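PDB 5D2H: 4-oxalocrotonate decarboxylase NahK from Pseudomonas putida, which probably catalyses the metal-dependent decarboxylation of (3E)-2-oxohex-3-enedioate to 2-oxopent-4-enoate in the breakdown of aromatic hydrocarbons. Local coordinates for residues Tyr102-Asp107 against Ala179-Ser184; Pro158-Ile163 against Ile268-Gln273. The protein carries 1 engineered substitution. All coordinates share one frame; numbering follows the deposited sequence.

Contact 1: Tyr102-Asp107 against Ala179-Ser184; sequences YGFLAD and ADNASS. With AKG (2-oxoglutaric acid), chain C; EDO (1,2-ethanediol), chain D.
Phe104 N donates to Asn181 OD1 at 2.8 Å. The bond lies in the carbonyl plane, on a lone pair. The amide's other end, Asn181 ND2, donates to Phe104 O at 3.0 Å, tilted 27° from that carbonyl plane. One side chain therefore satisfies both backbone groups of a buried strand residue and fixes which way its own amide is flipped. The amide also lies over one face of the Phe104 ring, with ND2 above the ring centre and the two planes 29° apart. Phe104 CG sits between its backbone N and carbonyl carbon (chi1 66°), which folds the ring back over the amide. Asn181 itself has positive phi and is the C-prime residue of a Schellman motif that ends helix 174-179. The turn continues through Ala182 and Ser183, also with positive phi. The Asn181 carbonyl is held from within the turn: Asn181 O accepts Ser184 OG at 2.7 Å, nearly head-on, and also Ser184 N. A side chain at Gly103 would point at the turn and run into Asn181 O and Ala182 CB, which fits a glycine here. Ala182 O takes a hydrogen bond from Lys83 NZ, which also binds 2-oxoglutarate. Helix 58-74 flanks Phe104 and Asn181.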
ATOM      1  N   TYR A 102      -6.474  -2.958   1.288  1.00 10.98           N
ATOM      2  CA  TYR A 102      -5.523  -2.189   2.069  1.00 13.19           C
ATOM      3  C   TYR A 102      -4.551  -3.118   2.759  1.00 15.48           C
ATOM      4  O   TYR A 102      -4.791  -4.316   2.868  1.00 13.90           O
ATOM      5  CB  TYR A 102      -6.231  -1.291   3.099  1.00 14.77           C
ATOM      6  CG  TYR A 102      -6.951  -2.040   4.203  1.00 18.69           C
ATOM      7  CD1 TYR A 102      -6.261  -2.506   5.324  1.00 16.57           C
ATOM      8  CD2 TYR A 102      -8.323  -2.264   4.135  1.00 15.60           C
ATOM      9  CE1 TYR A 102      -6.908  -3.200   6.324  1.00 17.72           C
ATOM     10  CE2 TYR A 102      -8.983  -2.950   5.136  1.00 14.71           C
ATOM     11  CZ  TYR A 102      -8.274  -3.415   6.229  1.00 17.76           C
ATOM     12  OH  TYR A 102      -8.931  -4.102   7.224  1.00 17.74           O
ATOM     13  N   GLY A 103      -3.439  -2.553   3.209  1.00 14.65           N
ATOM     14  CA  GLY A 103      -2.505  -3.277   4.032  1.00 15.11           C
ATOM     15  C   GLY A 103      -1.931  -2.289   5.011  1.00 12.41           C
ATOM     16  O   GLY A 103      -2.204  -1.093   4.910  1.00 16.22           O
ATOM     17  N   PHE A 104      -1.153  -2.777   5.967  1.00 12.15           N
ATOM     18  CA  PHE A 104      -0.552  -1.899   6.954  1.00 16.08           C
ATOM     19  C   PHE A 104       0.920  -1.678   6.627  1.00 14.58           C
ATOM     20  O   PHE A 104       1.530  -2.445   5.876  1.00 14.13           O
ATOM     21  CB  PHE A 104      -0.695  -2.481   8.360  1.00 13.62           C
ATOM     22  CG  PHE A 104       0.078  -3.746   8.557  1.00 16.76           C
ATOM     23  CD1 PHE A 104       1.390  -3.707   8.997  1.00 18.55           C
ATOM     24  CD2 PHE A 104      -0.495  -4.970   8.267  1.00 16.19           C
ATOM     25  CE1 PHE A 104       2.100  -4.863   9.164  1.00 17.76           C
ATOM     26  CE2 PHE A 104       0.212  -6.130   8.424  1.00 16.72           C
ATOM     27  CZ  PHE A 104       1.511  -6.080   8.879  1.00 18.12           C
ATOM     28  N   LEU A 105       1.487  -0.626   7.204  1.00 14.66           N
ATOM     29  CA  LEU A 105       2.909  -0.368   7.069  1.00 17.41           C
ATOM     30  C   LEU A 105       3.572  -0.498   8.432  1.00 17.79           C
ATOM     31  O   LEU A 105       3.132   0.126   9.398  1.00 16.40           O
ATOM     32  CB  LEU A 105       3.133   1.039   6.516  1.00 20.11           C
ATOM     33  CG  LEU A 105       2.430   1.347   5.191  1.00 18.23           C
ATOM     34  CD1 LEU A 105       2.410   2.847   4.927  1.00 17.96           C
ATOM     35  CD2 LEU A 105       3.106   0.617   4.042  1.00 14.59           C
ATOM     36  N   ALA A 106       4.613  -1.318   8.513  1.00 17.44           N
ATOM     37  CA  ALA A 106       5.412  -1.439   9.740  1.00 17.24           C
ATOM     38  C   ALA A 106       6.498  -0.374   9.771  1.00 14.85           C
ATOM     39  O   ALA A 106       6.911   0.124   8.721  1.00 18.62           O
ATOM     40  CB  ALA A 106       6.027  -2.832   9.859  1.00 13.84           C
ATOM     41  N   ASP A 107       6.962  -0.011  10.964  1.00 13.74           N
ATOM     42  CA  ASP A 107       8.010   1.007  11.067  1.00 17.11           C
ATOM     43  C   ASP A 107       9.230   0.727  10.179  1.00 18.21           C
ATOM     44  O   ASP A 107       9.715   1.624   9.489  1.00 12.67           O
ATOM     45  CB  ASP A 107       8.441   1.246  12.519  1.00 17.97           C
ATOM     46  CG  ASP A 107       8.655  -0.045  13.303  1.00 19.89           C
ATOM     47  OD1 ASP A 107       8.875  -1.116  12.693  1.00 18.55           O
ATOM     48  OD2 ASP A 107       8.615   0.018  14.545  1.00 19.17           O
ATOM     49  N   ALA A 179      -3.934 -11.279   2.036  1.00 15.95           N
ATOM     50  CA  ALA A 179      -3.318 -12.109   3.070  1.00 14.02           C
ATOM     51  C   ALA A 179      -1.835 -11.777   3.218  1.00 14.90           C
ATOM     52  O   ALA A 179      -1.284 -11.811   4.315  1.00 14.46           O
ATOM     53  CB  ALA A 179      -3.516 -13.600   2.762  1.00 11.94           C
ATOM     54  N   ASP A 180      -1.206 -11.428   2.104  1.00 16.52           N
ATOM     55  CA  ASP A 180       0.199 -11.024   2.074  1.00 14.60           C
ATOM     56  C   ASP A 180       0.342  -9.507   2.286  1.00 15.84           C
ATOM     57  O   ASP A 180       1.257  -8.874   1.769  1.00 14.49           O
ATOM     58  CB  ASP A 180       0.824 -11.470   0.740  1.00 15.03           C
ATOM     59  CG  ASP A 180       2.310 -11.162   0.641  1.00 13.89           C
ATOM     60  OD1 ASP A 180       3.010 -11.234   1.672  1.00 16.03           O
ATOM     61  OD2 ASP A 180       2.781 -10.835  -0.471  1.00 17.61           O
ATOM     62  N   ASN A 181      -0.575  -8.922   3.054  1.00 14.44           N
ATOM     63  CA  ASN A 181      -0.478  -7.507   3.431  1.00 15.00           C
ATOM     64  C   ASN A 181      -0.380  -6.580   2.220  1.00 12.76           C
ATOM     65  O   ASN A 181       0.390  -5.610   2.220  1.00 10.64           O
ATOM     66  CB  ASN A 181       0.709  -7.266   4.370  1.00  9.65           C
ATOM     67  CG  ASN A 181       0.631  -5.920   5.075  1.00 16.69           C
ATOM     68  OD1 ASN A 181      -0.463  -5.389   5.315  1.00 16.22           O
ATOM     69  ND2 ASN A 181       1.787  -5.354   5.401  1.00 16.18           N
ATOM     70  N   ALA A 182      -1.148  -6.891   1.180  1.00 11.31           N
ATOM     71  CA  ALA A 182      -1.157  -6.061  -0.013  1.00 11.25           C
ATOM     72  C   ALA A 182       0.271  -5.853  -0.528  1.00 13.34           C
ATOM     73  O   ALA A 182       0.603  -4.790  -1.061  1.00 12.18           O
ATOM     74  CB  ALA A 182      -1.829  -4.719   0.288  1.00 10.66           C
ATOM     75  N   SER A 183       1.125  -6.858  -0.334  1.00 16.54           N
ATOM     76  CA  SER A 183       2.483  -6.834  -0.902  1.00 15.22           C
ATOM     77  C   SER A 183       3.369  -5.719  -0.335  1.00 12.26           C
ATOM     78  O   SER A 183       4.385  -5.348  -0.934  1.00 16.12           O
ATOM     79  CB  SER A 183       2.406  -6.706  -2.426  1.00 15.74           C
ATOM     80  OG  SER A 183       1.511  -7.663  -2.978  1.00 15.24           O
ATOM     81  N   SER A 184       2.994  -5.170   0.815  1.00 13.95           N
ATOM     82  CA  SER A 184       3.755  -4.050   1.355  1.00 16.52           C
ATOM     83  C   SER A 184       5.144  -4.530   1.748  1.00 15.17           C
ATOM     84  O   SER A 184       5.328  -5.707   2.087  1.00 15.51           O
ATOM     85  CB  SER A 184       3.051  -3.441   2.558  1.00 17.21           C
ATOM     86  OG  SER A 184       1.679  -3.215   2.274  1.00 15.79           O
TER
HETATM   87  C1  AKG C 302      -0.513  -1.891  -4.147  1.00 29.88           C
HETATM   88  O1  AKG C 302      -1.059  -1.295  -5.098  1.00 35.77           O
HETATM   89  O2  AKG C 302       0.031  -1.252  -3.207  1.00 20.97           O
HETATM   90  C2  AKG C 302      -0.459  -3.363  -4.137  1.00 29.42           C
HETATM   91  O5  AKG C 302       0.558  -3.891  -3.720  1.00 36.97           O
HETATM   92  C3  AKG C 302      -1.557  -4.303  -4.603  1.00 29.50           C
HETATM   93  C4  AKG C 302      -2.710  -3.650  -5.356  1.00 25.70           C
HETATM   94  C5  AKG C 302      -2.392  -3.323  -6.799  1.00 37.88           C
HETATM   95  O3  AKG C 302      -2.989  -2.333  -7.276  1.00 28.13           O
HETATM   96  O4  AKG C 302      -1.582  -4.021  -7.469  1.00 35.69           O
HETATM   97  C1  EDO D 303     -12.775  -5.937   5.076  1.00 28.05           C
HETATM   98  O1  EDO D 303     -13.122  -6.050   3.677  1.00 28.66           O
HETATM   99  C2  EDO D 303     -11.840  -4.742   5.274  1.00 25.23           C
HETATM  100  O2  EDO D 303     -11.495  -4.562   6.657  1.00 17.33           O

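Contact 2: Pro158-Ile163 against Ile268-Gln273; sequences PTVEVI and ITVRYQ. With MG (magnesium ion), chain B; AKG (2-oxoglutaric acid), chain C; EDO (1,2-ethanediol), chain I.
Pro158 and Tyr272 make the main apolar contact, a CH-pi interaction. Pro158 CB stands 3.4 Å from the centroid of the Tyr272 ring, only 6° off the ring normal. Tyr272 CG is anti to its carbonyl carbon (chi1 -69°), and the ring reaches across with one face turned to Pro158 CB. Two residues on, toward Glu161, two valines meet tip to tip, with Val160 CG2 3.5 Å from Val270 CG2. The two strands meet through their side chains. They belong to different sheets of the fumarylacetoacetate hydrolase-type domain, packed one over the other. Their axes come within 8.6 Å and their directions differ by 146°. Val278, on the strand beside 267-272, adds to the apolar layer.

The polar end of Tyr272 bonds to Glu130 O on strand 126-135, and its OH also lies 3.0 Å from Thr159 O. With an alanine here, Pro158 would probably lose the ring face it rests on, a gap would open between the sheets, and Glu130 O would be left without this partner.

On strand 153-163, the residue after Val160 is the metal ligand Glu161. Its side chain is extended, and Glu161 OE1 binds the magnesium ion at 2.0 Å. Glu128, Glu130, two waters and 2-oxoglutarate O2, 2.4 Å from the magnesium, complete the site.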
ATOM      1  N   PRO A 158       4.409  13.282  -0.756  1.00 17.73           N
ATOM      2  CA  PRO A 158       4.843  12.352  -1.797  1.00 16.60           C
ATOM      3  C   PRO A 158       5.421  11.110  -1.166  1.00 18.76           C
ATOM      4  O   PRO A 158       6.215  11.209  -0.235  1.00 20.37           O
ATOM      5  CB  PRO A 158       5.950  13.128  -2.510  1.00 20.03           C
ATOM      6  CG  PRO A 158       5.521  14.548  -2.385  1.00 20.09           C
ATOM      7  CD  PRO A 158       4.888  14.654  -1.013  1.00 21.24           C
ATOM      8  N   THR A 159       5.010   9.951  -1.656  1.00 18.69           N
ATOM      9  CA  THR A 159       5.531   8.705  -1.134  1.00 15.78           C
ATOM     10  C   THR A 159       5.670   7.693  -2.245  1.00 17.88           C
ATOM     11  O   THR A 159       4.750   7.488  -3.032  1.00 17.38           O
ATOM     12  CB  THR A 159       4.622   8.114  -0.052  1.00 13.10           C
ATOM     13  OG1 THR A 159       4.326   9.124   0.929  1.00 18.75           O
ATOM     14  CG2 THR A 159       5.319   6.908   0.619  1.00 14.11           C
ATOM     15  N   VAL A 160       6.836   7.072  -2.320  1.00 18.20           N
ATOM     16  CA  VAL A 160       7.026   5.979  -3.244  1.00 15.64           C
ATOM     17  C   VAL A 160       6.914   4.699  -2.434  1.00 18.74           C
ATOM     18  O   VAL A 160       7.504   4.586  -1.363  1.00 19.35           O
ATOM     19  CB  VAL A 160       8.397   6.072  -3.918  1.00 19.49           C
ATOM     20  CG1 VAL A 160       8.702   4.799  -4.672  1.00 16.05           C
ATOM     21  CG2 VAL A 160       8.441   7.303  -4.838  1.00 12.28           C
ATOM     22  N   GLU A 161       6.123   3.750  -2.910  1.00 13.29           N
ATOM     23  CA  GLU A 161       6.046   2.482  -2.215  1.00 18.57           C
ATOM     24  C   GLU A 161       6.932   1.483  -2.922  1.00 13.10           C
ATOM     25  O   GLU A 161       7.057   1.504  -4.149  1.00 15.36           O
ATOM     26  CB  GLU A 161       4.607   1.949  -2.141  1.00 19.79           C
ATOM     27  CG  GLU A 161       4.500   0.778  -1.163  1.00 16.68           C
ATOM     28  CD  GLU A 161       3.103   0.188  -1.008  1.00 20.11           C
ATOM     29  OE1 GLU A 161       2.210   0.473  -1.836  1.00 16.70           O
ATOM     30  OE2 GLU A 161       2.911  -0.587  -0.044  1.00 16.77           O
ATOM     31  N   VAL A 162       7.592   0.640  -2.141  1.00 17.37           N
ATOM     32  CA  VAL A 162       8.206  -0.539  -2.708  1.00 15.67           C
ATOM     33  C   VAL A 162       7.295  -1.689  -2.331  1.00 13.01           C
ATOM     34  O   VAL A 162       7.075  -1.973  -1.146  1.00 14.27           O
ATOM     35  CB  VAL A 162       9.647  -0.761  -2.206  1.00 14.55           C
ATOM     36  CG1 VAL A 162      10.284  -1.949  -2.940  1.00 15.38           C
ATOM     37  CG2 VAL A 162      10.483   0.502  -2.436  1.00 15.03           C
ATOM     38  N   ILE A 163       6.710  -2.314  -3.338  1.00 13.91           N
ATOM     39  CA  ILE A 163       5.851  -3.451  -3.090  1.00 16.52           C
ATOM     40  C   ILE A 163       6.595  -4.693  -3.525  1.00 15.98           C
ATOM     41  O   ILE A 163       7.451  -4.637  -4.396  1.00 15.47           O
ATOM     42  CB  ILE A 163       4.507  -3.336  -3.815  1.00 18.60           C
ATOM     43  CG1 ILE A 163       4.727  -3.185  -5.326  1.00 18.94           C
ATOM     44  CG2 ILE A 163       3.672  -2.177  -3.209  1.00 17.14           C
ATOM     45  CD1 ILE A 163       3.441  -3.176  -6.132  1.00 20.60           C
ATOM     46  N   ILE A 268      16.291   5.760  -8.414  1.00 21.48           N
ATOM     47  CA  ILE A 268      15.018   6.248  -8.881  1.00 20.85           C
ATOM     48  C   ILE A 268      14.727   7.581  -8.247  1.00 19.16           C
ATOM     49  O   ILE A 268      15.071   7.827  -7.090  1.00 22.56           O
ATOM     50  CB  ILE A 268      13.874   5.253  -8.580  1.00 15.64           C
ATOM     51  CG1 ILE A 268      13.529   5.244  -7.096  1.00 22.71           C
ATOM     52  CG2 ILE A 268      14.250   3.852  -9.059  1.00 21.33           C
ATOM     53  CD1 ILE A 268      12.459   6.260  -6.695  1.00 17.09           C
ATOM     54  N   THR A 269      14.093   8.436  -9.035  1.00 22.12           N
ATOM     55  CA  THR A 269      13.626   9.731  -8.591  1.00 24.50           C
ATOM     56  C   THR A 269      12.212   9.867  -9.132  1.00 21.67           C
ATOM     57  O   THR A 269      11.974   9.661 -10.321  1.00 21.61           O
ATOM     58  CB  THR A 269      14.492  10.865  -9.161  1.00 21.25           C
ATOM     59  OG1 THR A 269      15.809  10.785  -8.604  1.00 31.52           O
ATOM     60  CG2 THR A 269      13.898  12.222  -8.821  1.00 23.98           C
ATOM     61  N   VAL A 270      11.267  10.184  -8.259  1.00 20.67           N
ATOM     62  CA  VAL A 270       9.896  10.386  -8.700  1.00 17.80           C
ATOM     63  C   VAL A 270       9.591  11.840  -8.465  1.00 22.12           C
ATOM     64  O   VAL A 270       9.674  12.328  -7.330  1.00 21.29           O
ATOM     65  CB  VAL A 270       8.903   9.490  -7.933  1.00 21.12           C
ATOM     66  CG1 VAL A 270       7.471   9.818  -8.333  1.00 20.45           C
ATOM     67  CG2 VAL A 270       9.191   8.045  -8.221  1.00 18.64           C
ATOM     68  N   ARG A 271       9.269  12.548  -9.541  1.00 17.46           N
ATOM     69  CA  ARG A 271       9.043  13.980  -9.429  1.00 29.39           C
ATOM     70  C   ARG A 271       7.554  14.290  -9.270  1.00 20.52           C
ATOM     71  O   ARG A 271       6.726  13.833 -10.063  1.00 23.10           O
ATOM     72  CB  ARG A 271       9.647  14.703 -10.635  1.00 24.91           C
ATOM     73  CG  ARG A 271      11.070  14.250 -10.927  1.00 23.57           C
ATOM     74  CD  ARG A 271      11.778  15.131 -11.943  1.00 31.96           C
ATOM     75  NE  ARG A 271      13.171  14.719 -12.096  1.00 35.59           N
ATOM     76  CZ  ARG A 271      14.145  15.038 -11.242  1.00 37.99           C
ATOM     77  NH1 ARG A 271      13.884  15.780 -10.173  1.00 32.86           N
ATOM     78  NH2 ARG A 271      15.383  14.610 -11.451  1.00 35.93           N
ATOM     79  N   TYR A 272       7.225  15.053  -8.231  1.00 22.25           N
ATOM     80  CA  TYR A 272       5.840  15.403  -7.948  1.00 25.59           C
ATOM     81  C   TYR A 272       5.601  16.875  -8.268  1.00 25.34           C
ATOM     82  O   TYR A 272       6.255  17.760  -7.704  1.00 24.92           O
ATOM     83  CB  TYR A 272       5.513  15.130  -6.485  1.00 20.70           C
ATOM     84  CG  TYR A 272       5.468  13.663  -6.114  1.00 22.29           C
ATOM     85  CD1 TYR A 272       6.633  12.906  -6.000  1.00 21.66           C
ATOM     86  CD2 TYR A 272       4.254  13.031  -5.883  1.00 18.70           C
ATOM     87  CE1 TYR A 272       6.578  11.557  -5.653  1.00 18.32           C
ATOM     88  CE2 TYR A 272       4.190  11.699  -5.542  1.00 18.53           C
ATOM     89  CZ  TYR A 272       5.349  10.965  -5.432  1.00 19.54           C
ATOM     90  OH  TYR A 272       5.254   9.635  -5.078  1.00 18.97           O
ATOM     91  N   GLN A 273       4.675  17.123  -9.182  1.00 24.68           N
ATOM     92  CA  GLN A 273       4.351  18.479  -9.605  1.00 31.09           C
ATOM     93  C   GLN A 273       4.139  19.396  -8.402  1.00 31.09           C
ATOM     94  O   GLN A 273       3.185  19.227  -7.644  1.00 34.82           O
ATOM     95  CB  GLN A 273       3.105  18.460 -10.489  1.00 35.24           C
ATOM     96  CG  GLN A 273       2.748  19.794 -11.110  1.00 40.63           C
ATOM     97  CD  GLN A 273       1.410  19.752 -11.815  1.00 44.38           C
ATOM     98  OE1 GLN A 273       0.872  18.673 -12.082  1.00 43.93           O
ATOM     99  NE2 GLN A 273       0.857  20.924 -12.116  1.00 39.30           N
TER
HETATM  100 MG    MG B 301       0.897   0.937  -3.253  1.00 19.38          MG
HETATM  101  C1  AKG C 302      -0.513  -1.891  -4.147  1.00 29.88           C
HETATM  102  O1  AKG C 302      -1.059  -1.295  -5.098  1.00 35.77           O
HETATM  103  O2  AKG C 302       0.031  -1.252  -3.207  1.00 20.97           O
HETATM  104  C2  AKG C 302      -0.459  -3.363  -4.137  1.00 29.42           C
HETATM  105  O5  AKG C 302       0.558  -3.891  -3.720  1.00 36.97           O
HETATM  106  C3  AKG C 302      -1.557  -4.303  -4.603  1.00 29.50           C
HETATM  107  C4  AKG C 302      -2.710  -3.650  -5.356  1.00 25.70           C
HETATM  108  C5  AKG C 302      -2.392  -3.323  -6.799  1.00 37.88           C
HETATM  109  O3  AKG C 302      -2.989  -2.333  -7.276  1.00 28.13           O
HETATM  110  O4  AKG C 302      -1.582  -4.021  -7.469  1.00 35.69           O
HETATM  111  C1  EDO I 308      17.708   8.638  -8.026  1.00 31.20           C
HETATM  112  O1  EDO I 308      18.109   9.461  -9.125  1.00 38.30           O
HETATM  113  C2  EDO I 308      18.786   8.590  -6.949  1.00 32.42           C
HETATM  114  O2  EDO I 308      18.391   7.618  -5.971  1.00 28.30           O
HETATM  115  O   HOH W   1      -0.392   1.757  -1.933  1.00 16.05           O
HETATM  116  O   HOH W   2      -0.506   1.126  -4.801  1.00 20.17           O

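In the fold
Contacts 1 and 2 have centres 18 Å apart, yet both reach the 2-oxoglutarate site. Ala182 O of contact 1 lies 2.8 Å from 2-oxoglutarate O5. From contact 2, Ile163 CG2 comes within 3.6 Å of the same O5. The two contacts also touch directly: Ser183 O packs 3.5 Å from Ile163 CB, and Ser184 OG lies 3.7 Å from Glu161 OE2. The Ser184 side chain is about 7 Å from the magnesium ion. Lys83 ties the contacts together: its NZ, hydrogen-bonded to Ala182 O and 2-oxoglutarate, forms a salt bridge with Glu161 OE2. Both contacts involve the larger mixed sheet. Contact 1 joins its strand 101-106 to the loop after helix 174-179, while contact 2 joins its strand 153-163 to the second sheet.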